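PDB 7DMB: putative methyltransferase from Emericella variicolor, which binds S-adenosyl-L-homocysteine and probably works as a trans-acting, S-adenosylmethionine-dependent methyltransferase in calbistrin biosynthesis. Local coordinates for residues Val67-Gln72 with Lys125-Met130; Glu54-Gln59 with Pro370-Asn375; Thr212-Phe217 with Arg247-Tyr252; Lys78-Thr83 with Ile156-Val161. One frame throughout, in Å; residues are numbered along the deposited sequence.

Contact 1. Residues Val67-Gln72 with Lys125-Met130; sequences VLCAIQ and KAMNEM
M127 lays its thioether over the flank of the opposite helix, with L68, C69 and Q72 spread along its length. Together with M65, which it also touches, these three residues have the i, i+3, i+4, i+7 spacing of a hole, and M127 fits it like a knob in knobs-into-holes packing. The two segments belong to helices 56-79 and 120-134 of the all-helical region preceding the methyltransferase sheet; the axes of 67-72 and 125-130 run at 146° to each other, roughly antiparallel, and come within 10.2 Å. M127 makes its contacts in order along the chain. Its CG lies 3.8 Å from L68 CB, and its SD is 4.1 Å from Q72 CB. A bend at the last torsion (chi3 80°) turns CE onto C69, where it meets SG at 3.7 Å and sits almost as close to CA. L68 continues the interface on the other side of M127: its CD1 tip reaches M130 SD at 3.9 Å and A126 CB at 4.3 Å, so one leucine branch is shared by residues a helical turn apart. Aromatic residues W147 and Y150 of helix 140-157 pack against M127, making this a three-helix junction, while M130 extends along helix 56-79 to M61 and M65. The interface is apolar except at one margin. There Q72 gives its aliphatic part to M127, whereas its amide turns to the start of helix 120-134: OE1 accepts from R123 NE, and NE2 donates to the backbone O of D120.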
loop_
_atom_site.group_PDB
_atom_site.type_symbol
_atom_site.label_atom_id
_atom_site.label_comp_id
_atom_site.label_asym_id
_atom_site.label_seq_id
_atom_site.Cartn_x
_atom_site.Cartn_y
_atom_site.Cartn_z
ATOM N N VAL A 67 -2.593 7.543 -17.632
ATOM C CA VAL A 67 -2.281 8.735 -18.423
ATOM C C VAL A 67 -3.408 9.028 -19.416
ATOM O O VAL A 67 -3.797 10.185 -19.619
ATOM C CB VAL A 67 -0.925 8.580 -19.143
ATOM C CG1 VAL A 67 -0.774 9.650 -20.248
ATOM C CG2 VAL A 67 0.240 8.664 -18.147
ATOM N N LEU A 68 -3.936 7.987 -20.060
ATOM C CA LEU A 68 -5.056 8.171 -20.980
ATOM C C LEU A 68 -6.281 8.741 -20.264
ATOM O O LEU A 68 -6.889 9.714 -20.734
ATOM C CB LEU A 68 -5.395 6.842 -21.656
ATOM C CG LEU A 68 -4.497 6.369 -22.799
ATOM C CD1 LEU A 68 -4.645 4.838 -22.985
ATOM C CD2 LEU A 68 -4.860 7.099 -24.094
ATOM N N CYS A 69 -6.682 8.129 -19.142
ATOM C CA CYS A 69 -7.782 8.693 -18.357
ATOM C C CYS A 69 -7.503 10.131 -17.929
ATOM O O CYS A 69 -8.416 10.964 -17.939
ATOM C CB CYS A 69 -8.077 7.850 -17.105
ATOM S SG CYS A 69 -8.184 6.030 -17.358
ATOM N N ALA A 70 -6.268 10.420 -17.487
ATOM C CA ALA A 70 -5.954 11.758 -16.998
ATOM C C ALA A 70 -6.094 12.791 -18.111
ATOM O O ALA A 70 -6.629 13.879 -17.887
ATOM C CB ALA A 70 -4.547 11.797 -16.398
ATOM N N ILE A 71 -5.630 12.457 -19.319
ATOM C CA ILE A 71 -5.839 13.319 -20.487
ATOM C C ILE A 71 -7.328 13.520 -20.734
ATOM O O ILE A 71 -7.801 14.642 -20.951
ATOM C CB ILE A 71 -5.158 12.712 -21.727
ATOM C CG1 ILE A 71 -3.633 12.651 -21.552
ATOM C CG2 ILE A 71 -5.561 13.496 -22.998
ATOM C CD1 ILE A 71 -2.930 11.706 -22.562
ATOM N N GLN A 72 -8.089 12.421 -20.685
ATOM C CA GLN A 72 -9.521 12.454 -20.938
ATOM C C GLN A 72 -10.275 13.235 -19.881
ATOM O O GLN A 72 -11.414 13.629 -20.124
ATOM C CB GLN A 72 -10.066 11.017 -21.018
ATOM C CG GLN A 72 -11.274 10.838 -21.931
ATOM C CD GLN A 72 -10.928 10.938 -23.408
ATOM O OE1 GLN A 72 -9.774 11.101 -23.780
ATOM N NE2 GLN A 72 -11.939 10.834 -24.256
ATOM N N LYS A 125 -11.500 4.809 -27.277
ATOM C CA LYS A 125 -11.337 3.485 -27.879
ATOM C C LYS A 125 -10.131 2.757 -27.301
ATOM O O LYS A 125 -10.195 1.555 -27.014
ATOM C CB LYS A 125 -11.202 3.606 -29.398
ATOM C CG LYS A 125 -11.065 2.254 -30.139
ATOM C CD LYS A 125 -10.255 2.419 -31.436
ATOM C CE LYS A 125 -10.298 1.173 -32.296
ATOM N NZ LYS A 125 -11.698 0.693 -32.455
ATOM N N ALA A 126 -9.020 3.472 -27.128
ATOM C CA ALA A 126 -7.839 2.883 -26.506
ATOM C C ALA A 126 -8.103 2.489 -25.053
ATOM O O ALA A 126 -7.714 1.400 -24.623
ATOM C CB ALA A 126 -6.665 3.861 -26.606
ATOM N N MET A 127 -8.772 3.356 -24.283
ATOM C CA MET A 127 -9.082 3.010 -22.902
ATOM C C MET A 127 -9.931 1.743 -22.827
ATOM O O MET A 127 -9.677 0.860 -21.999
ATOM C CB MET A 127 -9.784 4.182 -22.203
ATOM C CG MET A 127 -8.862 5.361 -21.806
ATOM S SD MET A 127 -9.760 6.940 -21.686
ATOM C CE MET A 127 -10.503 6.764 -20.080
ATOM N N ASN A 128 -10.908 1.600 -23.724
ATOM C CA ASN A 128 -11.776 0.430 -23.637
ATOM C C ASN A 128 -11.085 -0.836 -24.125
ATOM O O ASN A 128 -11.389 -1.933 -23.628
ATOM C CB ASN A 128 -13.071 0.698 -24.393
ATOM C CG ASN A 128 -13.970 1.659 -23.636
ATOM O OD1 ASN A 128 -14.042 1.602 -22.408
ATOM N ND2 ASN A 128 -14.632 2.559 -24.351
ATOM N N GLU A 129 -10.154 -0.702 -25.072
ATOM C CA GLU A 129 -9.309 -1.822 -25.462
ATOM C C GLU A 129 -8.436 -2.300 -24.303
ATOM O O GLU A 129 -8.145 -3.498 -24.198
ATOM C CB GLU A 129 -8.425 -1.422 -26.646
ATOM C CG GLU A 129 -8.913 -1.881 -28.009
ATOM C CD GLU A 129 -8.603 -0.880 -29.126
ATOM O OE1 GLU A 129 -7.577 -0.153 -29.034
ATOM O OE2 GLU A 129 -9.397 -0.819 -30.090
ATOM N N MET A 130 -7.983 -1.387 -23.441
ATOM C CA MET A 130 -7.129 -1.804 -22.335
ATOM C C MET A 130 -7.940 -2.520 -21.256
ATOM O O MET A 130 -7.495 -3.538 -20.708
ATOM C CB MET A 130 -6.385 -0.598 -21.780
ATOM C CG MET A 130 -5.419 0.010 -22.800
ATOM S SD MET A 130 -4.167 1.046 -22.025
ATOM C CE MET A 130 -3.680 -0.038 -20.695
#

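Contact 2. Residues Glu54-Gln59 with Pro370-Asn375; sequences ESQSEQ and PPFYYN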
loop_
_atom_site.group_PDB
_atom_site.type_symbol
_atom_site.label_atom_id
_atom_site.label_comp_id
_atom_site.label_asym_id
_atom_site.label_seq_id
_atom_site.Cartn_x
_atom_site.Cartn_y
_atom_site.Cartn_z
ATOM N N GLU A 54 9.270 -10.039 -12.747
ATOM C CA GLU A 54 9.528 -8.817 -13.500
ATOM C C GLU A 54 8.195 -8.166 -13.828
ATOM O O GLU A 54 7.254 -8.841 -14.242
ATOM C CB GLU A 54 10.305 -9.125 -14.781
ATOM C CG GLU A 54 11.218 -8.007 -15.250
ATOM C CD GLU A 54 10.517 -7.019 -16.188
ATOM O OE1 GLU A 54 11.172 -6.052 -16.637
ATOM O OE2 GLU A 54 9.311 -7.206 -16.478
ATOM N N SER A 55 8.092 -6.862 -13.621
ATOM C CA SER A 55 6.783 -6.227 -13.675
ATOM C C SER A 55 6.745 -4.980 -14.551
ATOM O O SER A 55 5.748 -4.253 -14.517
ATOM C CB SER A 55 6.316 -5.885 -12.260
ATOM O OG SER A 55 7.111 -4.860 -11.707
ATOM N N GLN A 56 7.790 -4.722 -15.338
ATOM C CA GLN A 56 7.838 -3.507 -16.140
ATOM C C GLN A 56 6.718 -3.450 -17.175
ATOM O O GLN A 56 6.209 -2.365 -17.466
ATOM C CB GLN A 56 9.205 -3.385 -16.810
ATOM C CG GLN A 56 10.349 -3.207 -15.791
ATOM C CD GLN A 56 10.170 -1.984 -14.890
ATOM O OE1 GLN A 56 10.208 -2.092 -13.658
ATOM N NE2 GLN A 56 9.985 -0.814 -15.504
ATOM N N SER A 57 6.315 -4.591 -17.734
ATOM C CA SER A 57 5.240 -4.587 -18.721
ATOM C C SER A 57 3.921 -4.135 -18.104
ATOM O O SER A 57 3.257 -3.235 -18.632
ATOM C CB SER A 57 5.083 -5.973 -19.346
ATOM O OG SER A 57 6.031 -6.165 -20.371
ATOM N N GLU A 58 3.508 -4.764 -16.999
ATOM C CA GLU A 58 2.223 -4.394 -16.411
ATOM C C GLU A 58 2.253 -2.976 -15.852
ATOM O O GLU A 58 1.235 -2.279 -15.905
ATOM C CB GLU A 58 1.814 -5.394 -15.324
ATOM C CG GLU A 58 2.715 -5.450 -14.095
ATOM C CD GLU A 58 2.463 -6.719 -13.269
ATOM O OE1 GLU A 58 2.953 -7.782 -13.668
ATOM O OE2 GLU A 58 1.766 -6.653 -12.235
ATOM N N GLN A 59 3.411 -2.536 -15.333
ATOM C CA GLN A 59 3.566 -1.167 -14.833
ATOM C C GLN A 59 3.427 -0.138 -15.947
ATOM O O GLN A 59 2.903 0.960 -15.724
ATOM C CB GLN A 59 4.930 -0.990 -14.160
ATOM C CG GLN A 59 5.073 -1.607 -12.770
ATOM C CD GLN A 59 6.329 -1.123 -12.070
ATOM O OE1 GLN A 59 6.612 0.063 -12.061
ATOM N NE2 GLN A 59 7.079 -2.038 -11.476
ATOM N N PRO A 370 15.022 -1.273 -8.695
ATOM C CA PRO A 370 14.864 0.172 -8.834
ATOM C C PRO A 370 15.194 0.613 -10.249
ATOM O O PRO A 370 15.928 -0.080 -10.963
ATOM C CB PRO A 370 15.875 0.736 -7.820
ATOM C CG PRO A 370 16.267 -0.410 -6.958
ATOM C CD PRO A 370 16.136 -1.621 -7.798
ATOM N N PRO A 371 14.686 1.772 -10.690
ATOM C CA PRO A 371 13.896 2.692 -9.874
ATOM C C PRO A 371 12.387 2.471 -9.938
ATOM O O PRO A 371 11.679 3.159 -9.206
ATOM C CB PRO A 371 14.252 4.048 -10.479
ATOM C CG PRO A 371 14.370 3.737 -11.936
ATOM C CD PRO A 371 14.928 2.327 -12.037
ATOM N N PHE A 372 11.894 1.560 -10.782
ATOM C CA PHE A 372 10.452 1.459 -11.027
ATOM C C PHE A 372 9.880 0.325 -10.181
ATOM O O PHE A 372 9.550 -0.762 -10.658
ATOM C CB PHE A 372 10.163 1.302 -12.521
ATOM C CG PHE A 372 10.370 2.583 -13.300
ATOM C CD1 PHE A 372 11.290 2.653 -14.330
ATOM C CD2 PHE A 372 9.660 3.730 -12.968
ATOM C CE1 PHE A 372 11.482 3.839 -15.042
ATOM C CE2 PHE A 372 9.848 4.927 -13.672
ATOM C CZ PHE A 372 10.759 4.977 -14.706
ATOM N N TYR A 373 9.774 0.606 -8.890
ATOM C CA TYR A 373 9.147 -0.273 -7.921
ATOM C C TYR A 373 7.941 0.458 -7.344
ATOM O O TYR A 373 7.773 1.667 -7.540
ATOM C CB TYR A 373 10.145 -0.682 -6.826
ATOM C CG TYR A 373 10.443 0.399 -5.817
ATOM C CD1 TYR A 373 9.692 0.525 -4.642
ATOM C CD2 TYR A 373 11.467 1.313 -6.036
ATOM C CE1 TYR A 373 9.963 1.532 -3.721
ATOM C CE2 TYR A 373 11.744 2.320 -5.118
ATOM C CZ TYR A 373 10.997 2.435 -3.969
ATOM O OH TYR A 373 11.297 3.458 -3.085
ATOM N N TYR A 374 7.076 -0.284 -6.645
ATOM C CA TYR A 374 5.941 0.337 -5.973
ATOM C C TYR A 374 6.084 0.310 -4.455
ATOM O O TYR A 374 6.171 1.377 -3.835
ATOM C CB TYR A 374 4.624 -0.316 -6.441
ATOM C CG TYR A 374 4.040 0.427 -7.639
ATOM C CD1 TYR A 374 3.133 1.474 -7.463
ATOM C CD2 TYR A 374 4.434 0.114 -8.946
ATOM C CE1 TYR A 374 2.604 2.167 -8.554
ATOM C CE2 TYR A 374 3.919 0.818 -10.045
ATOM C CZ TYR A 374 3.004 1.840 -9.841
ATOM O OH TYR A 374 2.481 2.537 -10.910
ATOM N N ASN A 375 6.183 -0.878 -3.850
ATOM C CA ASN A 375 6.278 -1.051 -2.404
ATOM C C ASN A 375 7.723 -1.283 -1.951
ATOM O O ASN A 375 8.454 -2.085 -2.545
ATOM C CB ASN A 375 5.441 -2.250 -1.959
ATOM C CG ASN A 375 4.008 -1.901 -1.664
ATOM O OD1 ASN A 375 3.716 -0.861 -1.099
ATOM N ND2 ASN A 375 3.099 -2.802 -2.009
HETATM O O HOH W 1 7.146 2.349 -10.315
HETATM O O HOH W 2 3.545 2.131 -13.177
#
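Q59 turns its amide to the backbone of F372, and NE2 donates to F372 O over 2.9 Å with an N-H...O angle of 157°. The donor stands above the carbonyl plane, yet the acceptor lies close to the plane of the amide. CG anti to the carbonyl carbon of Q59 (chi1 -76°), with the chain extended beyond it, carries the amide across. The second N-H of NE2 goes to S55 OG at 2.8 Å, nearly in plane, so two bonds fix the amide's rotation. Q59 OE1 comes to 3.4 Å from Y374 CE2, with Q59 CD at the edge of the tyrosine ring and the amide and ring planes 75° apart. Q56 adds the end of its side chain against F372 CB and the near part of that ring. These residues join the first turn of helix 56-79 to the loop between strands 358-366 and 375-382, the antiparallel pair ending the 3-2-1-4-5-7-6 sheet of a class I methyltransferase. Two waters bridge the segments. One donates to both Q59 OE1 and Y373 O; another donates to Q59 O and accepts from Y374 OH. Q108 NE2 is a further donor to Q59 OE1. The D367 carboxylate takes the backbone N-H groups of Y374 and N375, one on each oxygen. W179 meets the Y374 ring edge-to-face, and Y373 OH is hydrogen-bonded to S314 OG.

Contact 3. Residues Thr212-Phe217 with Arg247-Tyr252; sequences TTARVF and RRFEAY
In the Rossmann-like part of the enzyme, helix 211-220 follows a loop consistent with a GxGxxG-type motif and sets F217 against F249 and Y252 from the end of helix 242-248 and the type I turn behind it. F217 and Y252 form an offset stack, ring centroids 4.3 Å apart and planes only 8° from parallel. The slip places each CB over the other's ring: F217 CB is 3.7 Å from the Y252 centroid, and Y252 CB 4.2 Å from that of F217. F249 completes the aromatic cluster obliquely, its plane at 49° to F217. T213 CG2 makes a CH-pi contact with one F249 face, the CG of R248 covers the opposite face, and A214 CB sits at the edge. A water links A214 O, 2.7 Å away, to Y252 OH. R248, with CG anti to the backbone N (chi1 173°) and the chain extended to NE, passes A214 CB with NH2 at 3.7 Å; its guanidinium reaches T209 O, in the S-adenosyl-L-homocysteine site, and pairs with D178. T212, next to this interface, touches the ligand. T213 and F217 pack on Y232 of strand 229-236, while F217 and F249 reach V255 and Y257, respectively, of strand 255-259, an edge strand of the sheet.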
loop_
_atom_site.group_PDB
_atom_site.type_symbol
_atom_site.label_atom_id
_atom_site.label_comp_id
_atom_site.label_asym_id
_atom_site.label_seq_id
_atom_site.Cartn_x
_atom_site.Cartn_y
_atom_site.Cartn_z
ATOM N N THR A 212 -2.667 -7.985 2.399
ATOM C CA THR A 212 -1.435 -8.457 3.013
ATOM C C THR A 212 -1.699 -9.561 4.040
ATOM O O THR A 212 -0.900 -10.498 4.159
ATOM C CB THR A 212 -0.694 -7.275 3.638
ATOM O OG1 THR A 212 -0.379 -6.332 2.607
ATOM C CG2 THR A 212 0.590 -7.745 4.303
ATOM N N THR A 213 -2.817 -9.481 4.765
ATOM C CA THR A 213 -3.193 -10.560 5.677
ATOM C C THR A 213 -3.145 -11.920 4.989
ATOM O O THR A 213 -2.687 -12.911 5.575
ATOM C CB THR A 213 -4.597 -10.312 6.221
ATOM O OG1 THR A 213 -4.804 -8.904 6.384
ATOM C CG2 THR A 213 -4.804 -11.031 7.573
ATOM N N ALA A 214 -3.627 -11.981 3.742
ATOM C CA ALA A 214 -3.703 -13.240 3.004
ATOM C C ALA A 214 -2.325 -13.825 2.732
ATOM O O ALA A 214 -2.128 -15.038 2.883
ATOM C CB ALA A 214 -4.446 -13.032 1.687
ATOM N N ARG A 215 -1.371 -12.990 2.291
ATOM C CA ARG A 215 -0.016 -13.492 2.093
ATOM C C ARG A 215 0.606 -13.957 3.412
ATOM O O ARG A 215 1.300 -14.979 3.451
ATOM C CB ARG A 215 0.881 -12.437 1.450
ATOM C CG ARG A 215 0.299 -11.458 0.416
ATOM C CD ARG A 215 -0.649 -12.045 -0.601
ATOM N NE ARG A 215 -0.230 -13.347 -1.086
ATOM C CZ ARG A 215 -1.068 -14.237 -1.605
ATOM N NH1 ARG A 215 -2.371 -13.929 -1.700
ATOM N NH2 ARG A 215 -0.601 -15.422 -2.006
ATOM N N VAL A 216 0.372 -13.212 4.496
ATOM C CA VAL A 216 1.034 -13.482 5.771
ATOM C C VAL A 216 0.565 -14.819 6.337
ATOM O O VAL A 216 1.368 -15.592 6.868
ATOM C CB VAL A 216 0.790 -12.307 6.746
ATOM C CG1 VAL A 216 1.110 -12.694 8.212
ATOM C CG2 VAL A 216 1.621 -11.066 6.324
ATOM N N PHE A 217 -0.730 -15.129 6.200
ATOM C CA PHE A 217 -1.247 -16.397 6.709
ATOM C C PHE A 217 -0.604 -17.583 5.996
ATOM O O PHE A 217 -0.332 -18.617 6.619
ATOM C CB PHE A 217 -2.769 -16.440 6.564
ATOM C CG PHE A 217 -3.509 -15.875 7.748
ATOM C CD1 PHE A 217 -3.235 -16.326 9.034
ATOM C CD2 PHE A 217 -4.482 -14.898 7.575
ATOM C CE1 PHE A 217 -3.920 -15.816 10.123
ATOM C CE2 PHE A 217 -5.163 -14.369 8.662
ATOM C CZ PHE A 217 -4.887 -14.832 9.939
ATOM N N ARG A 247 -15.011 -13.752 6.576
ATOM C CA ARG A 247 -15.250 -14.693 5.483
ATOM C C ARG A 247 -13.941 -15.081 4.807
ATOM O O ARG A 247 -13.629 -16.272 4.664
ATOM C CB ARG A 247 -16.207 -14.093 4.439
ATOM C CG ARG A 247 -17.673 -13.990 4.821
ATOM C CD ARG A 247 -18.418 -13.056 3.826
ATOM N NE ARG A 247 -18.967 -11.822 4.426
ATOM C CZ ARG A 247 -18.958 -10.628 3.829
ATOM N NH1 ARG A 247 -18.421 -10.486 2.618
ATOM N NH2 ARG A 247 -19.484 -9.560 4.432
ATOM N N ARG A 248 -13.168 -14.076 4.362
ATOM C CA ARG A 248 -11.927 -14.337 3.632
ATOM C C ARG A 248 -10.976 -15.237 4.419
ATOM O O ARG A 248 -10.298 -16.091 3.835
ATOM C CB ARG A 248 -11.237 -13.020 3.279
ATOM C CG ARG A 248 -9.860 -13.199 2.660
ATOM C CD ARG A 248 -9.355 -11.904 2.080
ATOM N NE ARG A 248 -8.331 -12.110 1.063
ATOM C CZ ARG A 248 -7.803 -11.127 0.345
ATOM N NH1 ARG A 248 -8.193 -9.881 0.554
ATOM N NH2 ARG A 248 -6.888 -11.391 -0.573
ATOM N N PHE A 249 -10.923 -15.079 5.746
ATOM C CA PHE A 249 -9.997 -15.836 6.584
ATOM C C PHE A 249 -10.717 -16.798 7.515
ATOM O O PHE A 249 -10.235 -17.099 8.612
ATOM C CB PHE A 249 -9.095 -14.887 7.358
ATOM C CG PHE A 249 -8.412 -13.894 6.464
ATOM C CD1 PHE A 249 -7.564 -14.335 5.459
ATOM C CD2 PHE A 249 -8.676 -12.533 6.573
ATOM C CE1 PHE A 249 -6.946 -13.446 4.607
ATOM C CE2 PHE A 249 -8.062 -11.628 5.721
ATOM C CZ PHE A 249 -7.191 -12.085 4.738
ATOM N N GLU A 250 -11.858 -17.318 7.061
ATOM C CA GLU A 250 -12.583 -18.322 7.825
ATOM C C GLU A 250 -11.751 -19.592 8.018
ATOM O O GLU A 250 -11.885 -20.269 9.039
ATOM C CB GLU A 250 -13.902 -18.620 7.112
ATOM C CG GLU A 250 -14.787 -19.625 7.790
ATOM C CD GLU A 250 -14.445 -21.028 7.374
ATOM O OE1 GLU A 250 -13.987 -21.194 6.220
ATOM O OE2 GLU A 250 -14.601 -21.946 8.213
ATOM N N ALA A 251 -10.867 -19.914 7.069
ATOM C CA ALA A 251 -10.084 -21.144 7.169
ATOM C C ALA A 251 -9.055 -21.127 8.298
ATOM O O ALA A 251 -8.598 -22.202 8.695
ATOM C CB ALA A 251 -9.368 -21.430 5.849
ATOM N N TYR A 252 -8.681 -19.952 8.823
ATOM C CA TYR A 252 -7.599 -19.833 9.797
ATOM C C TYR A 252 -8.117 -19.717 11.227
ATOM O O TYR A 252 -9.096 -19.014 11.494
ATOM C CB TYR A 252 -6.713 -18.632 9.472
ATOM C CG TYR A 252 -6.119 -18.729 8.090
ATOM C CD1 TYR A 252 -5.053 -19.577 7.837
ATOM C CD2 TYR A 252 -6.640 -17.993 7.034
ATOM C CE1 TYR A 252 -4.508 -19.683 6.571
ATOM C CE2 TYR A 252 -6.094 -18.082 5.761
ATOM C CZ TYR A 252 -5.030 -18.932 5.537
ATOM O OH TYR A 252 -4.485 -19.055 4.282
HETATM O O HOH W 3 -4.282 -16.736 2.913
#

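Contact 4. Residues Lys78-Thr83 with Ile156-Val161; sequences KSATCT and IVEGRV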
loop_
_atom_site.group_PDB
_atom_site.type_symbol
_atom_site.label_atom_id
_atom_site.label_comp_id
_atom_site.label_asym_id
_atom_site.label_seq_id
_atom_site.Cartn_x
_atom_site.Cartn_y
_atom_site.Cartn_z
ATOM N N LYS A 78 -12.257 20.855 -15.830
ATOM C CA LYS A 78 -12.250 22.314 -15.879
ATOM C C LYS A 78 -13.663 22.893 -15.877
ATOM O O LYS A 78 -13.913 23.927 -15.253
ATOM C CB LYS A 78 -11.471 22.782 -17.106
ATOM C CG LYS A 78 -9.980 22.461 -17.058
ATOM C CD LYS A 78 -9.407 22.489 -15.627
ATOM C CE LYS A 78 -9.146 23.937 -15.136
ATOM N NZ LYS A 78 -8.414 24.063 -13.841
ATOM N N SER A 79 -14.607 22.240 -16.546
ATOM C CA SER A 79 -15.979 22.727 -16.496
ATOM C C SER A 79 -16.725 22.301 -15.231
ATOM O O SER A 79 -17.860 22.749 -15.020
ATOM C CB SER A 79 -16.755 22.261 -17.734
ATOM O OG SER A 79 -16.399 20.941 -18.099
ATOM N N ALA A 80 -16.124 21.471 -14.383
ATOM C CA ALA A 80 -16.798 20.990 -13.185
ATOM C C ALA A 80 -16.618 21.959 -12.019
ATOM O O ALA A 80 -15.647 22.722 -11.941
ATOM C CB ALA A 80 -16.280 19.605 -12.787
ATOM N N THR A 81 -17.568 21.901 -11.095
ATOM C CA THR A 81 -17.512 22.672 -9.860
ATOM C C THR A 81 -16.796 21.840 -8.801
ATOM O O THR A 81 -17.383 20.932 -8.208
ATOM C CB THR A 81 -18.914 23.054 -9.400
ATOM O OG1 THR A 81 -19.567 23.802 -10.433
ATOM C CG2 THR A 81 -18.847 23.885 -8.125
ATOM N N CYS A 82 -15.524 22.156 -8.555
ATOM C CA CYS A 82 -14.776 21.550 -7.451
ATOM C C CYS A 82 -15.305 22.081 -6.126
ATOM O O CYS A 82 -15.065 23.240 -5.768
ATOM C CB CYS A 82 -13.285 21.842 -7.604
ATOM S SG CYS A 82 -12.550 20.850 -8.901
ATOM N N THR A 83 -16.014 21.227 -5.389
ATOM C CA THR A 83 -16.787 21.663 -4.234
ATOM C C THR A 83 -15.997 21.691 -2.938
ATOM O O THR A 83 -16.492 22.237 -1.946
ATOM C CB THR A 83 -18.005 20.765 -4.045
ATOM O OG1 THR A 83 -17.577 19.400 -4.042
ATOM C CG2 THR A 83 -19.002 20.999 -5.156
ATOM N N ILE A 156 -17.809 13.073 -8.529
ATOM C CA ILE A 156 -17.025 13.034 -7.301
ATOM C C ILE A 156 -16.686 14.449 -6.833
ATOM O O ILE A 156 -16.974 14.816 -5.686
ATOM C CB ILE A 156 -15.768 12.159 -7.483
ATOM C CG1 ILE A 156 -16.163 10.696 -7.742
ATOM C CG2 ILE A 156 -14.838 12.278 -6.254
ATOM C CD1 ILE A 156 -15.045 9.826 -8.281
ATOM N N VAL A 157 -16.111 15.284 -7.712
ATOM C CA VAL A 157 -15.730 16.626 -7.253
ATOM C C VAL A 157 -16.945 17.499 -6.995
ATOM O O VAL A 157 -16.834 18.512 -6.292
ATOM C CB VAL A 157 -14.795 17.365 -8.231
ATOM C CG1 VAL A 157 -13.539 16.550 -8.521
ATOM C CG2 VAL A 157 -15.544 17.749 -9.510
ATOM N N GLU A 158 -18.104 17.147 -7.534
ATOM C CA GLU A 158 -19.300 17.910 -7.223
ATOM C C GLU A 158 -20.088 17.338 -6.049
ATOM O O GLU A 158 -21.183 17.835 -5.758
ATOM C CB GLU A 158 -20.181 18.028 -8.460
ATOM C CG GLU A 158 -19.433 18.731 -9.593
ATOM C CD GLU A 158 -20.331 19.288 -10.678
ATOM O OE1 GLU A 158 -21.541 18.944 -10.723
ATOM O OE2 GLU A 158 -19.809 20.071 -11.499
ATOM N N GLY A 159 -19.558 16.321 -5.365
ATOM C CA GLY A 159 -20.156 15.849 -4.122
ATOM C C GLY A 159 -21.398 15.001 -4.268
ATOM O O GLY A 159 -22.192 14.922 -3.328
ATOM N N ARG A 160 -21.591 14.360 -5.420
ATOM C CA ARG A 160 -22.722 13.467 -5.627
ATOM C C ARG A 160 -22.381 12.002 -5.382
ATOM O O ARG A 160 -23.288 11.209 -5.121
ATOM C CB ARG A 160 -23.275 13.631 -7.049
ATOM C CG ARG A 160 -24.099 14.918 -7.250
ATOM C CD ARG A 160 -24.830 14.932 -8.573
ATOM N NE ARG A 160 -23.887 14.948 -9.693
ATOM C CZ ARG A 160 -23.288 16.044 -10.160
ATOM N NH1 ARG A 160 -23.524 17.225 -9.603
ATOM N NH2 ARG A 160 -22.447 15.961 -11.184
ATOM N N VAL A 161 -21.108 11.619 -5.451
ATOM C CA VAL A 161 -20.718 10.248 -5.161
ATOM C C VAL A 161 -19.322 10.272 -4.551
ATOM O O VAL A 161 -18.498 11.144 -4.861
ATOM C CB VAL A 161 -20.801 9.338 -6.424
ATOM C CG1 VAL A 161 -19.673 9.608 -7.393
ATOM C CG2 VAL A 161 -20.801 7.848 -6.029
HETATM O O HOH W 4 -20.987 22.606 -11.966
#
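E158 stretches its side chain across T81 at about a right angle and delivers OE2 to the backbone N-H of T81, 2.9 Å from N and almost straight (176°). CG anti to the carbonyl carbon of E158 (chi1 -60°) and an extended chain beyond it carry the carboxylate past T81 O to this amide; the bond arrives on the anti side of OE2, somewhat out of the carboxylate plane. OE1 is held from the other direction by R160, whose NH1 and NH2 both point end-on to it, NH1 at 2.9 Å. A water also donates to OE2; bonds on both oxygens should restrain the carboxylate's rotation, and R160 NH2 also pairs with D155. The backbone here is a Schellman motif closing helix 140-157: G159, with positive phi, is its C-prime residue, G159 N bonding I156 O and R160 N bonding D155 O. Facing it is the connection from helix 56-79 to helix 85-101. T83 N donates to V157 O at 3.0 Å, and the threonine rotamer (chi1 51°) sets OG1 between its backbone N and carbonyl carbon, so that the hydroxyl donates to the same oxygen; the modelled length of 2.5 Å is doubtful. That rotamer also puts T83 CG2 3.7 Å from E158 CA. V157 turns CG2 to A80 CB, 3.8 Å away, and C82 SG lies 4.2 Å from V157 CB beside F87 of helix 85-101.

Helix 56-79 strings three of the contacts together: contact 2 at its first turn, contact 1 in its middle and contact 4 where it ends. Between centres, contact 1 is about 20 Å from contact 2 and about 21 Å from contact 4, whereas the centres of contacts 2 and 4 lie about 33 Å apart. Contacts 1 and 4 tie this helix to helices 120-134 and 140-157, away from the ligand site. Contact 2 reaches a loop at the edge of the methyltransferase sheet, with the Y374 side chain about 12 Å from the bound S-adenosyl-L-homocysteine. Contact 3 borders the pocket itself; its centre is about 26 Å from the centre of contact 2 and about 35 Å from that of contact 1.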